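Local coordinates for protein BauA (Acinetobacter baumannii, PDB 6HCP) that probably imports ferric preacinetobactin across the outer membrane as a TonB-dependent siderophore receptor, its barrel enclosing a plug domain, at residues A[179-183]-A[696-700]. Sequence-based numbering, arbitrary orientation.
Sequences TYMSD and RTYML. With C8E ((hydroxyethyloxy)tri(ethyloxy)octane), chain B; PO4 (phosphate ion), chain C.
Ser182 and Tyr698 meet where strand 173-181 ends and strand 697-705 begins, an antiparallel pairing that exemplifies how a beta-barrel is closed, the last strand bonding to the first. At Arg696 a water donates to the carbonyl O and lies 2.6 Å from Ser182 OG; the guanidinium has detergent C7 over one face, and NH1 bonds weakly to a phosphate, probably from the crystallisation liquor, that Arg696 of both other subunits also binds. Thr697 CG2 lies 3.7 Å from Met181 CG, while OG1 turns back to the carbonyl of Pro695. Tyr698 is gripped twice by one serine: its N-H points almost straight (172°) at Ser182 OG, and Ser182 N donates to Tyr698 O at 2.9 Å. A chi1 of 62° sets Ser182 OG between its own N and carbonyl carbon, where it also borders the edge of the Tyr698 ring. Met699 faces Met181 in a non-hydrogen-bonded pair, the thioethers side by side with Met699 CE 3.8 Å from Met181 SD. Leu700 and Tyr180 form the hydrogen-bonded pair that follows, joined by two N-H···O bonds, and Leu700 CD1 lies obliquely against the Tyr180 ring. The methionines touch Lys78; Tyr180 packs on Leu652 and Tyr698 on Leu676 of a second subunit, and the detergent touches Tyr698 and Leu700. Strand 665-674 continues the barrel beyond 697-705, and strand 184-196 beyond 173-181.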
# COMPACT_ATOMS: atom_id res chain seq x y z
N THR A 179 14.87 5.82 15.97
CA THR A 179 14.15 6.17 14.75
C THR A 179 14.45 5.16 13.65
O THR A 179 15.59 4.71 13.46
CB THR A 179 14.43 7.62 14.29
OG1 THR A 179 15.78 7.80 13.87
CG2 THR A 179 14.14 8.64 15.37
N TYR A 180 13.44 5.00 12.80
CA TYR A 180 13.53 4.34 11.53
C TYR A 180 12.82 5.22 10.47
O TYR A 180 11.77 5.80 10.74
CB TYR A 180 12.88 2.95 11.61
CG TYR A 180 12.48 2.35 10.30
CD1 TYR A 180 13.36 1.59 9.54
CD2 TYR A 180 11.21 2.56 9.78
CE1 TYR A 180 12.98 1.05 8.32
CE2 TYR A 180 10.82 2.03 8.57
CZ TYR A 180 11.70 1.25 7.85
OH TYR A 180 11.27 0.78 6.64
N MET A 181 13.40 5.23 9.28
CA MET A 181 12.73 5.74 8.11
C MET A 181 13.03 4.79 6.96
O MET A 181 14.14 4.30 6.80
CB MET A 181 13.21 7.16 7.76
CG MET A 181 12.58 7.70 6.49
SD MET A 181 12.88 9.49 6.24
CE MET A 181 14.67 9.60 6.22
N SER A 182 12.00 4.48 6.17
CA SER A 182 12.17 3.57 5.04
C SER A 182 13.16 4.16 4.04
O SER A 182 13.30 5.39 3.95
CB SER A 182 10.84 3.26 4.40
OG SER A 182 10.21 4.42 3.88
N ASP A 183 13.94 3.31 3.36
CA ASP A 183 13.88 1.85 3.43
C ASP A 183 14.70 1.29 4.60
O ASP A 183 14.44 0.15 5.04
CB ASP A 183 14.41 1.24 2.13
CG ASP A 183 13.43 1.30 0.97
OD1 ASP A 183 12.25 1.46 1.25
OD2 ASP A 183 13.88 1.15 -0.19
N ARG A 696 6.12 7.71 -1.19
CA ARG A 696 5.60 7.17 0.07
C ARG A 696 6.78 6.86 0.99
O ARG A 696 7.73 6.23 0.57
CB ARG A 696 4.82 5.87 -0.19
CG ARG A 696 4.23 5.26 1.07
CD ARG A 696 3.64 3.88 0.77
NE ARG A 696 2.50 3.99 -0.11
CZ ARG A 696 2.30 3.29 -1.24
NH1 ARG A 696 3.21 2.44 -1.69
NH2 ARG A 696 1.15 3.43 -1.89
N THR A 697 6.70 7.34 2.23
CA THR A 697 7.81 7.25 3.16
C THR A 697 7.24 6.81 4.51
O THR A 697 6.28 7.40 5.01
CB THR A 697 8.56 8.59 3.27
OG1 THR A 697 9.12 8.97 2.01
CG2 THR A 697 9.67 8.55 4.29
N TYR A 698 7.84 5.75 5.08
CA TYR A 698 7.42 5.20 6.39
C TYR A 698 8.40 5.70 7.47
O TYR A 698 9.60 5.70 7.25
CB TYR A 698 7.41 3.66 6.37
CG TYR A 698 6.56 3.00 5.30
CD1 TYR A 698 7.01 2.86 3.99
CD2 TYR A 698 5.34 2.43 5.60
CE1 TYR A 698 6.25 2.24 3.02
CE2 TYR A 698 4.54 1.86 4.63
CZ TYR A 698 5.02 1.71 3.34
OH TYR A 698 4.30 1.05 2.38
N MET A 699 7.87 6.13 8.61
CA MET A 699 8.70 6.56 9.75
C MET A 699 8.19 5.93 11.04
O MET A 699 6.98 5.97 11.32
CB MET A 699 8.69 8.09 9.90
CG MET A 699 9.26 8.84 8.68
SD MET A 699 9.40 10.60 9.04
CE MET A 699 9.73 11.29 7.41
N LEU A 700 9.11 5.36 11.82
CA LEU A 700 8.81 4.85 13.17
C LEU A 700 9.73 5.50 14.19
O LEU A 700 10.91 5.66 13.92
CB LEU A 700 9.00 3.33 13.19
CG LEU A 700 8.16 2.54 12.18
CD1 LEU A 700 8.63 1.09 12.11
CD2 LEU A 700 6.69 2.61 12.53
C2 C8E B . -2.67 2.00 3.74
C3 C8E B . -2.62 1.00 2.59
C4 C8E B . -2.36 1.68 1.24
C5 C8E B . -2.20 0.69 0.08
C6 C8E B . -0.90 -0.13 0.10
C7 C8E B . 0.32 0.77 0.22
C8 C8E B . 0.77 0.89 1.68
O9 C8E B . 0.62 -0.38 2.30
C10 C8E B . 1.11 -0.41 3.64
C11 C8E B . 0.15 -1.21 4.50
O12 C8E B . -0.18 -0.47 5.67
C13 C8E B . -1.21 -1.08 6.45
C14 C8E B . -0.90 -1.03 7.94
O15 C8E B . -0.05 0.09 8.24
C16 C8E B . 1.32 -0.25 8.49
C17 C8E B . 1.97 0.78 9.42
O18 C8E B . 3.40 0.68 9.34
C19 C8E B . 4.06 1.70 10.08
C20 C8E B . 5.10 2.40 9.21
P PO4 C . 2.67 -0.28 -4.19
O1 PO4 C . 1.66 -1.37 -4.52
O2 PO4 C . 2.24 1.09 -4.70
O3 PO4 C . 4.02 -0.65 -4.75
O4 PO4 C . 2.79 -0.24 -2.68
O HOH W 1 9.40 3.99 1.50